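Local coordinates for kinetochore-associated protein NSL1 homolog (Homo sapiens, PDB 5LSI) that forms part of the MIS12 complex, which is required for kinetochore formation and for normal chromosome alignment and segregation during mitosis, at residues Met26-Gly38 and Pro48-Ala60. Residues are numbered along the deposited sequence; the frame is centred on the assembly and turned at random.
Sequences MLQLCGRFVQKLG and PALRDAQWTFESA
Val34 drops as a knob among Leu50, Ala53, Gln54 and Phe57, joining helices 20-35 and 46-62 of this NSL1 fragment in an antiparallel hairpin; the segment axes run at 141° and approach to 9.7 Å. With CG1 anti to the backbone N (chi1 178°), that methyl lies 3.8 Å from Ala53 CB, while CG2 turns obliquely toward the Phe57 ring. At the ring's far end, Phe57 CZ lies 3.7 Å from Cys30 CB, and CE2 is 3.8 Å from Leu27 CD2. Leu27 CD1 rests on the aliphatic part of Glu58. Leu50 presses CD2 on Val34 O in close van der Waals contact (3.3 Å), its CD1 near Gly38 CA. Gln54, bent at chi2, folds its amide over Gly31: NE2 donates a weak but straight bond to Gly31 O (3.5 Å, 167°), and OE1 is 3.3 Å from Gly31 CA. Gln35 crosses Gln54 at about a right angle, amides nearly coplanar, its OE1 3.3 Å from Gln54 NE2. A leucine here, lacking the amide, would probably leave Gly31 O with donors of its own segment alone and the Gln35 amide facing an apolar branch. The contact is mainly apolar, and Gln54 OE1 is buried without a partner, so cohesion probably rests on side-chain packing.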
ATOM      1  N   MET B  26       3.771  -0.590  -9.566  1.00 26.94           N
ATOM      2  CA  MET B  26       3.143   0.421  -8.721  1.00 26.32           C
ATOM      3  C   MET B  26       3.864   0.557  -7.383  1.00 25.30           C
ATOM      4  O   MET B  26       4.083   1.673  -6.898  1.00 24.93           O
ATOM      5  CB  MET B  26       1.674   0.064  -8.503  1.00 25.36           C
ATOM      6  CG  MET B  26       1.001   0.825  -7.375  1.00 31.40           C
ATOM      7  SD  MET B  26      -0.542   0.043  -6.860  1.00 47.97           S
ATOM      8  CE  MET B  26       0.051  -1.514  -6.204  1.00 32.56           C
ATOM      9  N   LEU B  27       4.242  -0.570  -6.771  1.00 22.90           N
ATOM     10  CA  LEU B  27       4.967  -0.519  -5.504  1.00 23.09           C
ATOM     11  C   LEU B  27       6.335   0.132  -5.671  1.00 25.69           C
ATOM     12  O   LEU B  27       6.808   0.836  -4.771  1.00 23.63           O
ATOM     13  CB  LEU B  27       5.114  -1.926  -4.922  1.00 23.88           C
ATOM     14  CG  LEU B  27       3.811  -2.587  -4.460  1.00 25.20           C
ATOM     15  CD1 LEU B  27       4.074  -3.979  -3.909  1.00 28.00           C
ATOM     16  CD2 LEU B  27       3.104  -1.728  -3.429  1.00 29.52           C
ATOM     17  N   GLN B  28       6.990  -0.094  -6.813  1.00 23.71           N
ATOM     18  CA  GLN B  28       8.273   0.561  -7.057  1.00 25.85           C
ATOM     19  C   GLN B  28       8.118   2.075  -7.092  1.00 24.22           C
ATOM     20  O   GLN B  28       8.948   2.805  -6.535  1.00 22.69           O
ATOM     21  CB  GLN B  28       8.892   0.056  -8.360  1.00 20.55           C
ATOM     22  CG  GLN B  28       9.339  -1.393  -8.300  1.00 22.15           C
ATOM     23  CD  GLN B  28       9.942  -1.878  -9.602  1.00 27.21           C
ATOM     24  OE1 GLN B  28      10.110  -1.109 -10.551  1.00 25.50           O
ATOM     25  NE2 GLN B  28      10.281  -3.160  -9.651  1.00 22.19           N
ATOM     26  N   LEU B  29       7.054   2.566  -7.732  1.00 25.02           N
ATOM     27  CA  LEU B  29       6.807   4.007  -7.774  1.00 25.55           C
ATOM     28  C   LEU B  29       6.555   4.562  -6.377  1.00 28.49           C
ATOM     29  O   LEU B  29       7.168   5.558  -5.970  1.00 29.13           O
ATOM     30  CB  LEU B  29       5.623   4.309  -8.695  1.00 27.06           C
ATOM     31  CG  LEU B  29       5.850   4.086 -10.194  1.00 27.07           C
ATOM     32  CD1 LEU B  29       4.538   4.151 -10.959  1.00 27.86           C
ATOM     33  CD2 LEU B  29       6.833   5.106 -10.739  1.00 24.69           C
ATOM     34  N   CYS B  30       5.649   3.929  -5.626  1.00 26.02           N
ATOM     35  CA  CYS B  30       5.354   4.378  -4.270  1.00 27.14           C
ATOM     36  C   CYS B  30       6.530   4.190  -3.327  1.00 27.93           C
ATOM     37  O   CYS B  30       6.592   4.866  -2.296  1.00 27.49           O
ATOM     38  CB  CYS B  30       4.138   3.634  -3.721  1.00 22.20           C
ATOM     39  SG  CYS B  30       2.632   3.944  -4.657  1.00 28.39           S
ATOM     40  N   GLY B  31       7.459   3.289  -3.648  1.00 25.28           N
ATOM     41  CA  GLY B  31       8.619   3.097  -2.797  1.00 25.05           C
ATOM     42  C   GLY B  31       9.455   4.345  -2.623  1.00 27.41           C
ATOM     43  O   GLY B  31      10.218   4.442  -1.657  1.00 32.77           O
ATOM     44  N   ARG B  32       9.332   5.304  -3.543  1.00 30.31           N
ATOM     45  CA  ARG B  32      10.074   6.551  -3.425  1.00 32.58           C
ATOM     46  C   ARG B  32       9.669   7.324  -2.178  1.00 31.43           C
ATOM     47  O   ARG B  32      10.511   7.980  -1.556  1.00 31.37           O
ATOM     48  CB  ARG B  32       9.861   7.399  -4.681  1.00 37.00           C
ATOM     49  CG  ARG B  32      10.565   8.745  -4.675  1.00 43.87           C
ATOM     50  CD  ARG B  32      10.688   9.300  -6.091  1.00 49.44           C
ATOM     51  NE  ARG B  32      10.865  10.751  -6.106  1.00 59.98           N
ATOM     52  CZ  ARG B  32      12.035  11.368  -5.968  1.00 60.04           C
ATOM     53  NH1 ARG B  32      13.145  10.662  -5.802  1.00 57.25           N
ATOM     54  NH2 ARG B  32      12.095  12.694  -5.995  1.00 61.77           N
ATOM     55  N   PHE B  33       8.395   7.246  -1.788  1.00 27.70           N
ATOM     56  CA  PHE B  33       7.939   7.971  -0.606  1.00 28.84           C
ATOM     57  C   PHE B  33       8.468   7.346   0.680  1.00 31.79           C
ATOM     58  O   PHE B  33       8.672   8.057   1.671  1.00 33.32           O
ATOM     59  CB  PHE B  33       6.412   8.044  -0.600  1.00 26.16           C
ATOM     60  CG  PHE B  33       5.848   8.796  -1.772  1.00 30.48           C
ATOM     61  CD1 PHE B  33       5.575  10.149  -1.674  1.00 34.97           C
ATOM     62  CD2 PHE B  33       5.623   8.156  -2.980  1.00 31.71           C
ATOM     63  CE1 PHE B  33       5.071  10.847  -2.755  1.00 32.53           C
ATOM     64  CE2 PHE B  33       5.123   8.848  -4.064  1.00 31.92           C
ATOM     65  CZ  PHE B  33       4.846  10.194  -3.952  1.00 35.13           C
ATOM     66  N   VAL B  34       8.707   6.034   0.686  1.00 26.91           N
ATOM     67  CA  VAL B  34       9.353   5.419   1.842  1.00 28.67           C
ATOM     68  C   VAL B  34      10.800   5.886   1.953  1.00 32.99           C
ATOM     69  O   VAL B  34      11.299   6.146   3.056  1.00 28.43           O
ATOM     70  CB  VAL B  34       9.258   3.886   1.756  1.00 30.17           C
ATOM     71  CG1 VAL B  34       9.966   3.246   2.940  1.00 30.77           C
ATOM     72  CG2 VAL B  34       7.804   3.449   1.700  1.00 28.41           C
ATOM     73  N   GLN B  35      11.496   6.002   0.816  1.00 30.66           N
ATOM     74  CA  GLN B  35      12.885   6.452   0.832  1.00 33.78           C
ATOM     75  C   GLN B  35      13.006   7.868   1.379  1.00 32.94           C
ATOM     76  O   GLN B  35      13.972   8.187   2.080  1.00 37.76           O
ATOM     77  CB  GLN B  35      13.478   6.374  -0.576  1.00 34.76           C
ATOM     78  CG  GLN B  35      13.514   4.973  -1.157  1.00 37.63           C
ATOM     79  CD  GLN B  35      14.542   4.092  -0.480  1.00 47.27           C
ATOM     80  OE1 GLN B  35      14.264   2.944  -0.137  1.00 53.51           O
ATOM     81  NE2 GLN B  35      15.744   4.626  -0.291  1.00 51.42           N
ATOM     82  N   LYS B  36      12.031   8.729   1.077  1.00 34.92           N
ATOM     83  CA  LYS B  36      12.076  10.105   1.560  1.00 37.92           C
ATOM     84  C   LYS B  36      12.016  10.191   3.079  1.00 38.83           C
ATOM     85  O   LYS B  36      12.391  11.223   3.643  1.00 40.84           O
ATOM     86  CB  LYS B  36      10.932  10.920   0.952  1.00 38.08           C
ATOM     87  CG  LYS B  36      10.892  10.909  -0.565  1.00 43.97           C
ATOM     88  CD  LYS B  36      12.203  11.368  -1.172  1.00 46.39           C
ATOM     89  CE  LYS B  36      12.003  12.613  -2.025  1.00 54.49           C
ATOM     90  NZ  LYS B  36      13.280  13.104  -2.618  1.00 60.43           N
ATOM     91  N   LEU B  37      11.546   9.139   3.753  1.00 40.02           N
ATOM     92  CA  LEU B  37      11.575   9.116   5.211  1.00 37.91           C
ATOM     93  C   LEU B  37      12.990   9.106   5.762  1.00 41.64           C
ATOM     94  O   LEU B  37      13.190   9.508   6.913  1.00 42.51           O
ATOM     95  CB  LEU B  37      10.836   7.893   5.739  1.00 36.82           C
ATOM     96  CG  LEU B  37       9.326   7.861   5.564  1.00 37.59           C
ATOM     97  CD1 LEU B  37       8.883   6.414   5.584  1.00 41.08           C
ATOM     98  CD2 LEU B  37       8.660   8.655   6.675  1.00 34.90           C
ATOM     99  N   GLY B  38      13.968   8.647   4.972  1.00 40.43           N
ATOM    100  CA  GLY B  38      15.333   8.572   5.458  1.00 42.86           C
ATOM    101  C   GLY B  38      15.875   9.911   5.911  1.00 48.04           C
ATOM    102  O   GLY B  38      16.779   9.965   6.746  1.00 52.31           O
ATOM    103  N   PRO B  48      18.913   0.043   7.844  1.00 33.31           N
ATOM    104  CA  PRO B  48      18.028  -1.082   8.181  1.00 33.46           C
ATOM    105  C   PRO B  48      16.581  -0.665   8.392  1.00 31.52           C
ATOM    106  O   PRO B  48      15.677  -1.448   8.077  1.00 28.75           O
ATOM    107  CB  PRO B  48      18.650  -1.644   9.467  1.00 36.05           C
ATOM    108  CG  PRO B  48      19.371  -0.493  10.061  1.00 34.11           C
ATOM    109  CD  PRO B  48      19.922   0.267   8.896  1.00 36.84           C
ATOM    110  N   ALA B  49      16.334   0.547   8.899  1.00 29.22           N
ATOM    111  CA  ALA B  49      14.960   1.001   9.101  1.00 30.52           C
ATOM    112  C   ALA B  49      14.238   1.199   7.775  1.00 31.81           C
ATOM    113  O   ALA B  49      13.039   0.914   7.667  1.00 28.89           O
ATOM    114  CB  ALA B  49      14.942   2.292   9.917  1.00 36.66           C
ATOM    115  N   LEU B  50      14.948   1.685   6.753  1.00 29.73           N
ATOM    116  CA  LEU B  50      14.318   1.888   5.454  1.00 28.00           C
ATOM    117  C   LEU B  50      14.033   0.560   4.764  1.00 29.74           C
ATOM    118  O   LEU B  50      12.979   0.395   4.141  1.00 28.14           O
ATOM    119  CB  LEU B  50      15.194   2.777   4.570  1.00 34.01           C
ATOM    120  CG  LEU B  50      15.143   4.279   4.857  1.00 36.55           C
ATOM    121  CD1 LEU B  50      15.946   5.053   3.823  1.00 38.42           C
ATOM    122  CD2 LEU B  50      13.701   4.768   4.893  1.00 36.51           C
ATOM    123  N   ARG B  51      14.967  -0.392   4.846  1.00 28.51           N
ATOM    124  CA  ARG B  51      14.681  -1.732   4.343  1.00 28.94           C
ATOM    125  C   ARG B  51      13.474  -2.330   5.052  1.00 26.78           C
ATOM    126  O   ARG B  51      12.598  -2.927   4.413  1.00 27.45           O
ATOM    127  CB  ARG B  51      15.901  -2.639   4.513  1.00 30.50           C
ATOM    128  CG  ARG B  51      17.055  -2.337   3.560  1.00 32.12           C
ATOM    129  CD  ARG B  51      18.067  -3.483   3.532  1.00 36.77           C
ATOM    130  NE  ARG B  51      18.635  -3.758   4.849  1.00 30.43           N
ATOM    131  CZ  ARG B  51      19.742  -3.194   5.319  1.00 34.30           C
ATOM    132  NH1 ARG B  51      20.410  -2.322   4.576  1.00 36.77           N
ATOM    133  NH2 ARG B  51      20.181  -3.504   6.531  1.00 33.40           N
ATOM    134  N   ASP B  52      13.407  -2.167   6.375  1.00 28.45           N
ATOM    135  CA  ASP B  52      12.280  -2.692   7.140  1.00 27.44           C
ATOM    136  C   ASP B  52      10.979  -2.012   6.729  1.00 25.86           C
ATOM    137  O   ASP B  52       9.964  -2.680   6.491  1.00 27.41           O
ATOM    138  CB  ASP B  52      12.546  -2.509   8.635  1.00 30.34           C
ATOM    139  CG  ASP B  52      11.401  -2.997   9.497  1.00 36.72           C
ATOM    140  OD1 ASP B  52      10.736  -3.983   9.112  1.00 42.20           O
ATOM    141  OD2 ASP B  52      11.162  -2.390  10.563  1.00 41.79           O
ATOM    142  N   ALA B  53      10.997  -0.679   6.624  1.00 25.23           N
ATOM    143  CA  ALA B  53       9.790   0.058   6.254  1.00 23.84           C
ATOM    144  C   ALA B  53       9.329  -0.292   4.845  1.00 25.37           C
ATOM    145  O   ALA B  53       8.128  -0.436   4.595  1.00 26.73           O
ATOM    146  CB  ALA B  53      10.032   1.563   6.374  1.00 24.96           C
ATOM    147  N   GLN B  54      10.270  -0.421   3.906  1.00 25.59           N
ATOM    148  CA  GLN B  54       9.914  -0.795   2.542  1.00 24.93           C
ATOM    149  C   GLN B  54       9.264  -2.174   2.499  1.00 23.67           C
ATOM    150  O   GLN B  54       8.243  -2.375   1.831  1.00 25.04           O
ATOM    151  CB  GLN B  54      11.161  -0.766   1.656  1.00 26.64           C
ATOM    152  CG  GLN B  54      10.858  -0.830   0.181  1.00 32.42           C
ATOM    153  CD  GLN B  54      10.458   0.520  -0.371  1.00 42.65           C
ATOM    154  OE1 GLN B  54       9.273   0.803  -0.547  1.00 40.59           O
ATOM    155  NE2 GLN B  54      11.447   1.368  -0.642  1.00 36.64           N
ATOM    156  N   TRP B  55       9.855  -3.138   3.213  1.00 22.93           N
ATOM    157  CA  TRP B  55       9.341  -4.505   3.225  1.00 24.54           C
ATOM    158  C   TRP B  55       7.995  -4.585   3.937  1.00 24.19           C
ATOM    159  O   TRP B  55       7.109  -5.339   3.522  1.00 23.89           O
ATOM    160  CB  TRP B  55      10.372  -5.430   3.880  1.00 27.67           C
ATOM    161  CG  TRP B  55       9.881  -6.813   4.147  1.00 32.62           C
ATOM    162  CD1 TRP B  55       9.368  -7.701   3.238  1.00 39.81           C
ATOM    163  CD2 TRP B  55       9.857  -7.479   5.413  1.00 38.26           C
ATOM    164  NE1 TRP B  55       9.025  -8.881   3.870  1.00 42.56           N
ATOM    165  CE2 TRP B  55       9.315  -8.766   5.206  1.00 39.39           C
ATOM    166  CE3 TRP B  55      10.244  -7.112   6.704  1.00 43.77           C
ATOM    167  CZ2 TRP B  55       9.150  -9.685   6.247  1.00 49.87           C
ATOM    168  CZ3 TRP B  55      10.080  -8.024   7.736  1.00 47.21           C
ATOM    169  CH2 TRP B  55       9.540  -9.294   7.503  1.00 52.35           C
ATOM    170  N   THR B  56       7.821  -3.816   5.015  1.00 23.72           N
ATOM    171  CA  THR B  56       6.517  -3.731   5.665  1.00 25.03           C
ATOM    172  C   THR B  56       5.484  -3.127   4.728  1.00 24.30           C
ATOM    173  O   THR B  56       4.347  -3.607   4.651  1.00 21.36           O
ATOM    174  CB  THR B  56       6.623  -2.900   6.945  1.00 27.25           C
ATOM    175  OG1 THR B  56       7.543  -3.526   7.848  1.00 26.94           O
ATOM    176  CG2 THR B  56       5.269  -2.776   7.613  1.00 28.55           C
ATOM    177  N   PHE B  57       5.867  -2.078   3.999  1.00 23.34           N
ATOM    178  CA  PHE B  57       4.945  -1.440   3.062  1.00 23.17           C
ATOM    179  C   PHE B  57       4.513  -2.413   1.972  1.00 25.32           C
ATOM    180  O   PHE B  57       3.317  -2.576   1.705  1.00 26.24           O
ATOM    181  CB  PHE B  57       5.599  -0.197   2.456  1.00 22.71           C
ATOM    182  CG  PHE B  57       4.829   0.400   1.312  1.00 25.23           C
ATOM    183  CD1 PHE B  57       3.628   1.053   1.533  1.00 21.34           C
ATOM    184  CD2 PHE B  57       5.314   0.316   0.015  1.00 22.32           C
ATOM    185  CE1 PHE B  57       2.918   1.605   0.479  1.00 22.43           C
ATOM    186  CE2 PHE B  57       4.613   0.868  -1.044  1.00 22.59           C
ATOM    187  CZ  PHE B  57       3.412   1.509  -0.812  1.00 25.10           C
ATOM    188  N   GLU B  58       5.478  -3.082   1.337  1.00 22.67           N
ATOM    189  CA  GLU B  58       5.140  -4.012   0.263  1.00 25.87           C
ATOM    190  C   GLU B  58       4.356  -5.209   0.784  1.00 22.71           C
ATOM    191  O   GLU B  58       3.443  -5.699   0.110  1.00 26.13           O
ATOM    192  CB  GLU B  58       6.411  -4.466  -0.454  1.00 27.06           C
ATOM    193  CG  GLU B  58       7.068  -3.365  -1.267  1.00 26.72           C
ATOM    194  CD  GLU B  58       8.399  -3.786  -1.862  1.00 40.91           C
ATOM    195  OE1 GLU B  58       8.985  -4.782  -1.379  1.00 39.84           O
ATOM    196  OE2 GLU B  58       8.858  -3.117  -2.813  1.00 38.94           O
ATOM    197  N   SER B  59       4.691  -5.694   1.982  1.00 20.34           N
ATOM    198  CA  SER B  59       3.953  -6.820   2.552  1.00 25.31           C
ATOM    199  C   SER B  59       2.502  -6.455   2.832  1.00 24.06           C
ATOM    200  O   SER B  59       1.595  -7.241   2.547  1.00 26.65           O
ATOM    201  CB  SER B  59       4.629  -7.306   3.831  1.00 26.95           C
ATOM    202  OG  SER B  59       5.894  -7.866   3.543  1.00 30.15           O
ATOM    203  N   ALA B  60       2.261  -5.263   3.384  1.00 26.19           N
ATOM    204  CA  ALA B  60       0.893  -4.867   3.700  1.00 24.07           C
ATOM    205  C   ALA B  60       0.038  -4.791   2.445  1.00 26.06           C
ATOM    206  O   ALA B  60      -1.141  -5.164   2.465  1.00 26.26           O
ATOM    207  CB  ALA B  60       0.886  -3.527   4.435  1.00 26.16           C
TER